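Local coordinates for protein separin (PDB 5U1T) that acts as a caspase-like cysteine protease that cleaves the Mcd1/Scc1 subunit of cohesin at the onset of anaphase, so that chromosomes can separate, at residues S1214-T1217 / T1218-L1222; M877-D881 / N882-V886; Q1008-D1011 / R1012-I1016. All coordinates share one frame; numbering follows the deposited sequence.

Contact 1: S1214-T1217 / T1218-L1222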
ATOM      1  N   SER A1214      -9.601  39.484 -44.798  1.00 86.04           N
ATOM      2  CA  SER A1214      -8.498  38.618 -44.384  1.00 79.63           C
ATOM      3  C   SER A1214      -8.986  37.226 -44.009  1.00 76.65           C
ATOM      4  O   SER A1214      -8.407  36.225 -44.420  1.00 78.87           O
ATOM      5  CB  SER A1214      -7.726  39.229 -43.218  1.00 86.13           C
ATOM      6  OG  SER A1214      -6.765  40.159 -43.686  1.00 86.61           O
ATOM      7  N   TRP A1215     -10.055  37.166 -43.229  1.00 76.64           N
ATOM      8  CA  TRP A1215     -10.654  35.898 -42.826  1.00 75.26           C
ATOM      9  C   TRP A1215     -11.079  35.106 -44.072  1.00 73.88           C
ATOM     10  O   TRP A1215     -11.040  33.879 -44.086  1.00 74.46           O
ATOM     11  CB  TRP A1215     -11.837  36.173 -41.885  1.00 70.39           C
ATOM     12  CG  TRP A1215     -12.561  34.990 -41.307  1.00 68.34           C
ATOM     13  CD1 TRP A1215     -12.307  34.380 -40.118  1.00 69.07           C
ATOM     14  CD2 TRP A1215     -13.704  34.319 -41.866  1.00 69.24           C
ATOM     15  NE1 TRP A1215     -13.197  33.352 -39.911  1.00 71.26           N
ATOM     16  CE2 TRP A1215     -14.066  33.295 -40.969  1.00 67.80           C
ATOM     17  CE3 TRP A1215     -14.447  34.481 -43.044  1.00 69.26           C
ATOM     18  CZ2 TRP A1215     -15.139  32.433 -41.209  1.00 70.24           C
ATOM     19  CZ3 TRP A1215     -15.513  33.619 -43.288  1.00 70.55           C
ATOM     20  CH2 TRP A1215     -15.850  32.612 -42.371  1.00 72.58           C
ATOM     21  N   TRP A1216     -11.457  35.819 -45.128  1.00 78.08           N
ATOM     22  CA  TRP A1216     -11.923  35.177 -46.350  1.00 74.96           C
ATOM     23  C   TRP A1216     -10.758  34.737 -47.229  1.00 76.34           C
ATOM     24  O   TRP A1216     -10.818  33.706 -47.920  1.00 70.15           O
ATOM     25  CB  TRP A1216     -12.842  36.113 -47.130  1.00 68.70           C
ATOM     26  CG  TRP A1216     -14.286  36.036 -46.723  1.00 70.53           C
ATOM     27  CD1 TRP A1216     -15.040  37.040 -46.205  1.00 70.72           C
ATOM     28  CD2 TRP A1216     -15.149  34.889 -46.811  1.00 70.12           C
ATOM     29  NE1 TRP A1216     -16.318  36.598 -45.969  1.00 74.55           N
ATOM     30  CE2 TRP A1216     -16.410  35.280 -46.329  1.00 68.83           C
ATOM     31  CE3 TRP A1216     -14.975  33.572 -47.253  1.00 68.31           C
ATOM     32  CZ2 TRP A1216     -17.492  34.401 -46.272  1.00 72.10           C
ATOM     33  CZ3 TRP A1216     -16.049  32.703 -47.189  1.00 72.25           C
ATOM     34  CH2 TRP A1216     -17.290  33.122 -46.705  1.00 71.29           C
ATOM     35  N   THR A1217      -9.700  35.532 -47.205  1.00 72.47           N
ATOM     36  CA  THR A1217      -8.484  35.154 -47.891  1.00 72.52           C
ATOM     37  C   THR A1217      -7.963  33.867 -47.303  1.00 78.92           C
ATOM     38  O   THR A1217      -7.619  32.935 -48.041  1.00 79.47           O
ATOM     39  CB  THR A1217      -7.419  36.229 -47.774  1.00 72.54           C
ATOM     40  OG1 THR A1217      -7.792  37.342 -48.594  1.00 79.80           O
ATOM     41  CG2 THR A1217      -6.076  35.687 -48.227  1.00 70.10           C
ATOM     42  N   THR A1218      -7.928  33.820 -45.972  1.00 74.05           N
ATOM     43  CA  THR A1218      -7.396  32.677 -45.244  1.00 71.39           C
ATOM     44  C   THR A1218      -8.199  31.398 -45.486  1.00 70.69           C
ATOM     45  O   THR A1218      -7.606  30.335 -45.669  1.00 67.27           O
ATOM     46  CB  THR A1218      -7.331  32.965 -43.710  1.00 69.54           C
ATOM     47  OG1 THR A1218      -6.269  33.892 -43.433  1.00 64.31           O
ATOM     48  CG2 THR A1218      -7.094  31.685 -42.915  1.00 63.34           C
ATOM     49  N   ARG A1219      -9.531  31.487 -45.488  1.00 70.30           N
ATOM     50  CA  ARG A1219     -10.353  30.291 -45.675  1.00 68.52           C
ATOM     51  C   ARG A1219     -10.339  29.812 -47.132  1.00 73.13           C
ATOM     52  O   ARG A1219     -10.308  28.607 -47.392  1.00 76.79           O
ATOM     53  CB  ARG A1219     -11.788  30.527 -45.212  1.00 64.95           C
ATOM     54  CG  ARG A1219     -11.907  30.870 -43.745  1.00 68.80           C
ATOM     55  CD  ARG A1219     -13.248  30.467 -43.196  1.00 61.43           C
ATOM     56  NE  ARG A1219     -13.233  29.096 -42.707  1.00 63.56           N
ATOM     57  CZ  ARG A1219     -13.981  28.124 -43.209  1.00 66.83           C
ATOM     58  NH1 ARG A1219     -14.794  28.390 -44.213  1.00 67.87           N
ATOM     59  NH2 ARG A1219     -13.920  26.892 -42.709  1.00 65.93           N
ATOM     60  N   TYR A1220     -10.356  30.735 -48.086  1.00 75.68           N
ATOM     61  CA  TYR A1220     -10.244  30.347 -49.493  1.00 75.55           C
ATOM     62  C   TYR A1220      -8.875  29.698 -49.736  1.00 74.81           C
ATOM     63  O   TYR A1220      -8.716  28.824 -50.593  1.00 74.03           O
ATOM     64  CB  TYR A1220     -10.449  31.552 -50.418  1.00 76.75           C
ATOM     65  CG  TYR A1220     -11.860  31.692 -50.967  1.00 79.63           C
ATOM     66  CD1 TYR A1220     -12.837  32.404 -50.274  1.00 75.55           C
ATOM     67  CD2 TYR A1220     -12.212  31.128 -52.207  1.00 85.95           C
ATOM     68  CE1 TYR A1220     -14.139  32.556 -50.791  1.00 77.59           C
ATOM     69  CE2 TYR A1220     -13.517  31.273 -52.736  1.00 91.62           C
ATOM     70  CZ  TYR A1220     -14.483  31.990 -52.010  1.00 82.46           C
ATOM     71  OH  TYR A1220     -15.772  32.131 -52.518  1.00 81.01           O
ATOM     72  N   ASP A1221      -7.893  30.126 -48.955  1.00 73.68           N
ATOM     73  CA  ASP A1221      -6.545  29.601 -49.056  1.00 66.51           C
ATOM     74  C   ASP A1221      -6.417  28.224 -48.430  1.00 67.91           C
ATOM     75  O   ASP A1221      -5.715  27.346 -48.930  1.00 70.72           O
ATOM     76  CB  ASP A1221      -5.579  30.550 -48.385  1.00 68.04           C
ATOM     77  CG  ASP A1221      -4.198  30.384 -48.890  1.00 76.00           C
ATOM     78  OD1 ASP A1221      -3.471  29.511 -48.365  1.00 80.09           O
ATOM     79  OD2 ASP A1221      -3.856  31.110 -49.844  1.00 84.61           O
ATOM     80  N   LEU A1222      -7.089  28.060 -47.304  1.00 71.62           N
ATOM     81  CA  LEU A1222      -7.162  26.784 -46.631  1.00 70.91           C
ATOM     82  C   LEU A1222      -7.903  25.784 -47.506  1.00 65.37           C
ATOM     83  O   LEU A1222      -7.551  24.607 -47.543  1.00 66.46           O
ATOM     84  CB  LEU A1222      -7.849  26.944 -45.270  1.00 67.76           C
ATOM     85  CG  LEU A1222      -6.968  27.508 -44.163  1.00 66.43           C
ATOM     86  CD1 LEU A1222      -7.794  27.912 -42.936  1.00 64.37           C
ATOM     87  CD2 LEU A1222      -5.918  26.470 -43.794  1.00 67.99           C
TER
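S1214 O accepts the backbone N-H of T1218 at 2.9 Å, opening a run of i to i+4 bonds through two turns of helix 1209-1237. The next three follow the same spacing: R1219 N binds W1215 O, Y1220 N binds W1216 O, and D1221 N binds T1217 O. T1218 OG1 comes back on S1214 O as a weak second donor, 3.3 Å away, placed there by a first torsion that sets the hydroxyl beside the backbone N (chi1 -73°).

The main side-chain contact is between W1215 and R1219, which run side by side in the same direction. R1219 CD lies over one face of the indole, 3.5 Å from the centroid of the W1215 six-membered ring and 19° off its normal, a CH-pi contact offset toward the rim near CZ2 and CH2. The R1219 chain bends at chi3, and the guanidinium plane stands 26° from the indole. The W1215 ring in turn directs CZ3 over the centre of one face of the W1216 ring. W1216 meets Y1220 at an oblique angle, CE3 to CE1 at 3.8 Å, while the rim of the Y1220 ring passes the carbonyl oxygen of W1216.

The polar ends are taken up by other elements. W1215 NE1 donates to T1197 O, and R1219 uses NE and NH2 on T1197 OG1 and S1194 OG of helix 1180-1198. W1216 NE1 makes weak bonds to the backbone of another protein's chain, probably the inhibitor securin. With the R1219 side chain about 8 Å from that of C1497, the active-site cysteine by similarity, these helix turns probably form part of the surroundings of the separase catalytic site.

Contact 2: M877-D881 / N882-V886; sequences MFLYD and NKEFV
N882 reaches back to F878 with both main chain and side chain just where helix 872-881 ends. Its ND2 donates to F878 O at 2.6 Å, fairly straight at 158°, and the acceptor lies close to the amide plane; the backbone N of N882 adds only a weak bond to the same oxygen. The same ND2 sits 3.4 Å above the middle of one face of the F878 ring, an amide-over-ring contact with the two planes 50° apart. F878 CG lies anti to its own N (chi1 176°), which swings the ring under the amide. N882 OD1 accepts from N860 ND2, and F878 also stacks with F863, so this side is packed against helix 849-863.

K883 turns the chain with positive phi as the C-prime residue of a Schellman motif: E884 N binds L879 O at 2.9 Å and K883 N binds Y880 O at 3.0 Å. On the looser side, Y880 and F885 meet obliquely, CD1 to CE1 at 3.8 Å, and the edge of the F885 ring passes Y880 O. The E884 carboxylate only approaches L879, OE2 to CD2 at 4.1 Å, and K883 is exposed, its CB directed away from residues 877-881.

Replacing N882 by a leucine would probably leave F878 O with the weak backbone donor of this residue and N860 ND2 without this acceptor. The chemistry implies a helix end closed chiefly by polar bonds to carbonyls of its last turn, with aromatic rings packed around them.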
ATOM      1  N   MET A 877      14.848   1.644 -14.398  1.00 53.96           N
ATOM      2  CA  MET A 877      13.793   2.468 -14.970  1.00 56.52           C
ATOM      3  C   MET A 877      14.326   3.826 -15.405  1.00 58.47           C
ATOM      4  O   MET A 877      13.950   4.348 -16.450  1.00 55.28           O
ATOM      5  CB  MET A 877      12.648   2.662 -13.987  1.00 54.30           C
ATOM      6  CG  MET A 877      11.858   1.407 -13.715  1.00 57.13           C
ATOM      7  SD  MET A 877      10.504   1.704 -12.566  1.00 55.32           S
ATOM      8  CE  MET A 877       9.817   0.052 -12.513  1.00 43.37           C
ATOM      9  N   PHE A 878      15.212   4.398 -14.606  1.00 58.07           N
ATOM     10  CA  PHE A 878      15.772   5.689 -14.963  1.00 58.26           C
ATOM     11  C   PHE A 878      16.672   5.553 -16.199  1.00 57.88           C
ATOM     12  O   PHE A 878      16.594   6.375 -17.113  1.00 54.53           O
ATOM     13  CB  PHE A 878      16.537   6.272 -13.775  1.00 53.52           C
ATOM     14  CG  PHE A 878      17.240   7.572 -14.064  1.00 50.06           C
ATOM     15  CD1 PHE A 878      16.539   8.768 -14.105  1.00 50.84           C
ATOM     16  CD2 PHE A 878      18.612   7.605 -14.260  1.00 49.94           C
ATOM     17  CE1 PHE A 878      17.199   9.978 -14.352  1.00 51.89           C
ATOM     18  CE2 PHE A 878      19.266   8.805 -14.504  1.00 43.70           C
ATOM     19  CZ  PHE A 878      18.564   9.990 -14.550  1.00 47.38           C
ATOM     20  N   LEU A 879      17.502   4.508 -16.226  1.00 56.29           N
ATOM     21  CA  LEU A 879      18.459   4.293 -17.312  1.00 54.60           C
ATOM     22  C   LEU A 879      17.757   4.033 -18.641  1.00 60.58           C
ATOM     23  O   LEU A 879      18.173   4.532 -19.683  1.00 61.21           O
ATOM     24  CB  LEU A 879      19.394   3.136 -16.973  1.00 53.99           C
ATOM     25  CG  LEU A 879      20.352   3.438 -15.823  1.00 58.95           C
ATOM     26  CD1 LEU A 879      21.291   2.285 -15.546  1.00 59.28           C
ATOM     27  CD2 LEU A 879      21.127   4.689 -16.128  1.00 58.47           C
ATOM     28  N   TYR A 880      16.691   3.240 -18.580  1.00 61.22           N
ATOM     29  CA  TYR A 880      15.803   2.986 -19.710  1.00 56.32           C
ATOM     30  C   TYR A 880      15.203   4.256 -20.303  1.00 53.17           C
ATOM     31  O   TYR A 880      15.380   4.538 -21.482  1.00 55.26           O
ATOM     32  CB  TYR A 880      14.679   2.072 -19.267  1.00 55.45           C
ATOM     33  CG  TYR A 880      13.774   1.621 -20.377  1.00 58.50           C
ATOM     34  CD1 TYR A 880      14.206   0.686 -21.300  1.00 59.07           C
ATOM     35  CD2 TYR A 880      12.479   2.109 -20.489  1.00 57.77           C
ATOM     36  CE1 TYR A 880      13.390   0.251 -22.299  1.00 55.51           C
ATOM     37  CE2 TYR A 880      11.646   1.675 -21.492  1.00 59.78           C
ATOM     38  CZ  TYR A 880      12.111   0.745 -22.395  1.00 62.19           C
ATOM     39  OH  TYR A 880      11.300   0.287 -23.409  1.00 73.04           O
ATOM     40  N   ASP A 881      14.476   4.995 -19.477  1.00 54.59           N
ATOM     41  CA  ASP A 881      13.945   6.300 -19.843  1.00 55.59           C
ATOM     42  C   ASP A 881      14.965   7.161 -20.555  1.00 57.37           C
ATOM     43  O   ASP A 881      14.605   7.900 -21.459  1.00 57.41           O
ATOM     44  CB  ASP A 881      13.449   7.071 -18.616  1.00 55.34           C
ATOM     45  CG  ASP A 881      12.091   6.616 -18.144  1.00 58.12           C
ATOM     46  OD1 ASP A 881      11.341   6.070 -18.970  1.00 60.15           O
ATOM     47  OD2 ASP A 881      11.763   6.812 -16.951  1.00 60.61           O
ATOM     48  N   ASN A 882      16.229   7.090 -20.159  1.00 55.51           N
ATOM     49  CA  ASN A 882      17.183   8.021 -20.732  1.00 59.25           C
ATOM     50  C   ASN A 882      18.072   7.397 -21.806  1.00 62.23           C
ATOM     51  O   ASN A 882      19.137   7.929 -22.113  1.00 63.80           O
ATOM     52  CB  ASN A 882      18.039   8.645 -19.629  1.00 55.72           C
ATOM     53  CG  ASN A 882      17.217   9.507 -18.660  1.00 62.33           C
ATOM     54  OD1 ASN A 882      17.019  10.699 -18.883  1.00 62.55           O
ATOM     55  ND2 ASN A 882      16.736   8.895 -17.579  1.00 61.17           N
ATOM     56  N   LYS A 883      17.623   6.276 -22.374  1.00 61.45           N
ATOM     57  CA  LYS A 883      18.302   5.597 -23.484  1.00 59.33           C
ATOM     58  C   LYS A 883      19.665   4.990 -23.160  1.00 67.08           C
ATOM     59  O   LYS A 883      20.455   4.712 -24.074  1.00 70.54           O
ATOM     60  CB  LYS A 883      18.495   6.552 -24.656  1.00 64.53           C
ATOM     61  CG  LYS A 883      17.238   7.113 -25.235  1.00 61.17           C
ATOM     62  CD  LYS A 883      16.339   6.018 -25.712  1.00 63.97           C
ATOM     63  CE  LYS A 883      15.144   6.661 -26.341  1.00 73.86           C
ATOM     64  NZ  LYS A 883      14.851   7.895 -25.541  1.00 78.17           N
ATOM     65  N   GLU A 884      19.969   4.787 -21.882  1.00 67.00           N
ATOM     66  CA  GLU A 884      21.271   4.217 -21.540  1.00 66.00           C
ATOM     67  C   GLU A 884      21.197   2.721 -21.303  1.00 67.83           C
ATOM     68  O   GLU A 884      21.473   2.237 -20.208  1.00 65.78           O
ATOM     69  CB  GLU A 884      21.840   4.934 -20.346  1.00 65.41           C
ATOM     70  CG  GLU A 884      22.211   6.327 -20.729  1.00 70.88           C
ATOM     71  CD  GLU A 884      22.611   7.134 -19.551  1.00 77.07           C
ATOM     72  OE1 GLU A 884      22.027   8.229 -19.374  1.00 84.12           O
ATOM     73  OE2 GLU A 884      23.496   6.665 -18.794  1.00 79.56           O
ATOM     74  N   PHE A 885      20.827   1.997 -22.359  1.00 70.46           N
ATOM     75  CA  PHE A 885      20.562   0.577 -22.258  1.00 65.97           C
ATOM     76  C   PHE A 885      21.845  -0.165 -21.927  1.00 68.68           C
ATOM     77  O   PHE A 885      21.819  -1.234 -21.314  1.00 72.41           O
ATOM     78  CB  PHE A 885      19.947   0.054 -23.549  1.00 60.55           C
ATOM     79  CG  PHE A 885      18.802   0.887 -24.057  1.00 68.44           C
ATOM     80  CD1 PHE A 885      17.864   1.414 -23.185  1.00 64.37           C
ATOM     81  CD2 PHE A 885      18.669   1.152 -25.413  1.00 65.82           C
ATOM     82  CE1 PHE A 885      16.807   2.183 -23.658  1.00 65.27           C
ATOM     83  CE2 PHE A 885      17.629   1.921 -25.891  1.00 59.44           C
ATOM     84  CZ  PHE A 885      16.695   2.441 -25.019  1.00 66.41           C
ATOM     85  N   VAL A 886      22.975   0.405 -22.315  1.00 70.43           N
ATOM     86  CA  VAL A 886      24.247  -0.228 -22.010  1.00 76.92           C
ATOM     87  C   VAL A 886      24.486  -0.157 -20.497  1.00 75.43           C
ATOM     88  O   VAL A 886      24.723  -1.182 -19.840  1.00 72.48           O
ATOM     89  CB  VAL A 886      25.417   0.432 -22.788  1.00 81.54           C
ATOM     90  CG1 VAL A 886      25.528  -0.160 -24.175  1.00 74.68           C
ATOM     91  CG2 VAL A 886      25.221   1.950 -22.859  1.00 82.06           C
TER

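Contact 3: Q1008-D1011 / R1012-I1016; sequences QKFD and RIAAI
D1011 and F1010 lead into helix 1012-1028 from two directions, the carboxylate turned onto the amides of the first turn and the ring bringing its edge to A1014 and A1015. In D1011 the carboxylate carbon stands trans to the residue's own N (chi1 177°), which carries OD1 forward over the helix start. OD1 takes the A1014 N-H at 3.0 Å, nearly straight at 165°, on the lone pair that faces away from OD2. I1013 N gives the same oxygen a second, weak bond at 2.8 Å, strongly bent, so one oxygen serves two donors while OD2 lies farther from the backbone.

This is an N-cap: D1011 supplies the acceptor that the first amides of a helix lack. Its negative charge is likely to be favoured by the positive end of the helix dipole. F1010, one residue before the cap, reaches A1015, four residues past it, and so forms a small hydrophobic staple across the same turn.

The phenylalanine ring meets this turn by its CE1 corner. CE1 lies 3.7 Å from A1015 CB and 3.7 Å from A1014 CB, and A1015 N sits at the ring edge, close to the ring plane. A1014 CB approaches the ring obliquely. The backbone bond from A1015 N to D1011 O, 3.1 Å, is weak. L946 of helix 927-946 touches both F1010 and A1015, and F1010 N donates to D949 OD2, which ties the lead-in to the junction between helices 927-946 and 950-955.

Q1008 extends its amide toward the first residue of the helix, NE2 coming to 4.2 Å from R1012 CB. R1012 is extended from CG to NE, and its NH2 makes a weak bond to I1056 O.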
ATOM      1  N   GLN A1008      21.143 -14.250 -58.194  1.00 74.91           N
ATOM      2  CA  GLN A1008      20.338 -14.789 -57.104  1.00 68.53           C
ATOM      3  C   GLN A1008      20.940 -14.369 -55.764  1.00 69.58           C
ATOM      4  O   GLN A1008      21.365 -15.223 -54.983  1.00 66.32           O
ATOM      5  CB  GLN A1008      20.249 -16.322 -57.208  1.00 56.56           C
ATOM      6  CG  GLN A1008      18.903 -16.923 -56.746  1.00 65.31           C
ATOM      7  CD  GLN A1008      18.780 -18.402 -57.130  1.00 68.94           C
ATOM      8  OE1 GLN A1008      19.712 -18.964 -57.712  1.00 57.70           O
ATOM      9  NE2 GLN A1008      17.634 -19.037 -56.802  1.00 58.29           N
ATOM     10  N   LYS A1009      20.977 -13.059 -55.504  1.00 71.66           N
ATOM     11  CA  LYS A1009      21.552 -12.533 -54.266  1.00 66.47           C
ATOM     12  C   LYS A1009      20.913 -13.232 -53.085  1.00 69.65           C
ATOM     13  O   LYS A1009      21.595 -13.596 -52.119  1.00 70.53           O
ATOM     14  CB  LYS A1009      21.360 -11.024 -54.156  1.00 68.05           C
ATOM     15  CG  LYS A1009      21.877 -10.416 -52.846  1.00 71.45           C
ATOM     16  CD  LYS A1009      23.382 -10.202 -52.861  1.00 73.07           C
ATOM     17  CE  LYS A1009      23.810  -9.224 -53.962  1.00 75.20           C
ATOM     18  NZ  LYS A1009      25.135  -8.578 -53.634  1.00 83.29           N
ATOM     19  N   PHE A1010      19.600 -13.442 -53.182  1.00 67.39           N
ATOM     20  CA  PHE A1010      18.888 -14.273 -52.203  1.00 68.73           C
ATOM     21  C   PHE A1010      18.185 -15.435 -52.904  1.00 63.80           C
ATOM     22  O   PHE A1010      17.368 -15.203 -53.795  1.00 68.84           O
ATOM     23  CB  PHE A1010      17.874 -13.450 -51.405  1.00 61.06           C
ATOM     24  CG  PHE A1010      17.543 -14.050 -50.077  1.00 68.16           C
ATOM     25  CD1 PHE A1010      16.772 -15.200 -49.994  1.00 72.32           C
ATOM     26  CD2 PHE A1010      18.024 -13.483 -48.901  1.00 73.60           C
ATOM     27  CE1 PHE A1010      16.469 -15.776 -48.767  1.00 66.76           C
ATOM     28  CE2 PHE A1010      17.719 -14.046 -47.665  1.00 75.63           C
ATOM     29  CZ  PHE A1010      16.937 -15.199 -47.603  1.00 69.55           C
ATOM     30  N   ASP A1011      18.511 -16.671 -52.505  1.00 63.69           N
ATOM     31  CA  ASP A1011      17.957 -17.886 -53.130  1.00 59.56           C
ATOM     32  C   ASP A1011      16.428 -17.941 -52.949  1.00 59.58           C
ATOM     33  O   ASP A1011      15.915 -17.542 -51.904  1.00 57.70           O
ATOM     34  CB  ASP A1011      18.634 -19.121 -52.539  1.00 55.51           C
ATOM     35  CG  ASP A1011      18.079 -20.423 -53.084  1.00 60.54           C
ATOM     36  OD1 ASP A1011      16.988 -20.814 -52.615  1.00 53.85           O
ATOM     37  OD2 ASP A1011      18.753 -21.078 -53.945  1.00 58.60           O
ATOM     38  N   ARG A1012      15.711 -18.415 -53.969  1.00 57.43           N
ATOM     39  CA  ARG A1012      14.248 -18.358 -53.978  1.00 56.39           C
ATOM     40  C   ARG A1012      13.625 -19.398 -53.056  1.00 53.14           C
ATOM     41  O   ARG A1012      12.569 -19.178 -52.474  1.00 56.68           O
ATOM     42  CB  ARG A1012      13.700 -18.550 -55.407  1.00 61.17           C
ATOM     43  CG  ARG A1012      12.193 -18.230 -55.565  1.00 56.59           C
ATOM     44  CD  ARG A1012      11.630 -18.686 -56.923  1.00 61.49           C
ATOM     45  NE  ARG A1012      10.399 -17.969 -57.274  1.00 59.87           N
ATOM     46  CZ  ARG A1012      10.375 -16.795 -57.904  1.00 59.27           C
ATOM     47  NH1 ARG A1012      11.514 -16.215 -58.272  1.00 64.19           N
ATOM     48  NH2 ARG A1012       9.220 -16.197 -58.168  1.00 51.72           N
ATOM     49  N   ILE A1013      14.266 -20.548 -52.944  1.00 57.95           N
ATOM     50  CA  ILE A1013      13.772 -21.591 -52.056  1.00 62.85           C
ATOM     51  C   ILE A1013      13.995 -21.188 -50.583  1.00 61.27           C
ATOM     52  O   ILE A1013      13.110 -21.348 -49.743  1.00 58.83           O
ATOM     53  CB  ILE A1013      14.435 -22.928 -52.388  1.00 58.36           C
ATOM     54  CG1 ILE A1013      13.956 -23.386 -53.766  1.00 57.16           C
ATOM     55  CG2 ILE A1013      14.121 -23.974 -51.342  1.00 59.57           C
ATOM     56  CD1 ILE A1013      12.456 -23.363 -53.934  1.00 52.69           C
ATOM     57  N   ALA A1014      15.157 -20.611 -50.297  1.00 53.09           N
ATOM     58  CA  ALA A1014      15.421 -20.064 -48.981  1.00 58.32           C
ATOM     59  C   ALA A1014      14.390 -19.007 -48.604  1.00 60.75           C
ATOM     60  O   ALA A1014      14.002 -18.881 -47.441  1.00 58.57           O
ATOM     61  CB  ALA A1014      16.822 -19.478 -48.923  1.00 60.32           C
ATOM     62  N   ALA A1015      13.944 -18.234 -49.579  1.00 61.97           N
ATOM     63  CA  ALA A1015      13.081 -17.115 -49.256  1.00 55.17           C
ATOM     64  C   ALA A1015      11.670 -17.622 -49.003  1.00 57.27           C
ATOM     65  O   ALA A1015      10.987 -17.141 -48.100  1.00 62.96           O
ATOM     66  CB  ALA A1015      13.109 -16.086 -50.348  1.00 49.51           C
ATOM     67  N   ILE A1016      11.247 -18.615 -49.780  1.00 54.33           N
ATOM     68  CA  ILE A1016       9.944 -19.233 -49.569  1.00 59.20           C
ATOM     69  C   ILE A1016       9.953 -19.943 -48.213  1.00 54.87           C
ATOM     70  O   ILE A1016       8.958 -19.931 -47.480  1.00 55.07           O
ATOM     71  CB  ILE A1016       9.588 -20.207 -50.709  1.00 57.81           C
ATOM     72  CG1 ILE A1016       9.461 -19.420 -52.009  1.00 61.17           C
ATOM     73  CG2 ILE A1016       8.305 -20.982 -50.420  1.00 47.98           C
ATOM     74  CD1 ILE A1016       9.277 -20.262 -53.227  1.00 61.40           C
TER

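All three contacts are local, each within one continuous run of chain, but they sample different parts of a helix. Contact 1 lies inside a helix, with a regular backbone, its two tryptophans and the arginine buried between helix 1180-1198, nearby loops and another protein's chain, its tyrosine exposed. Contact 2 is a C-terminal end, partly buried against neighbouring helices. Contact 3 is an N-terminal start at the surface. The chemistry follows: CH-pi and ring packing in the first, side-chain amide and turn amides on carbonyls in the second, a carboxylate on amides in the third. None shares an element with another; contacts 2 and 3, about 39 Å between centres, lie closest.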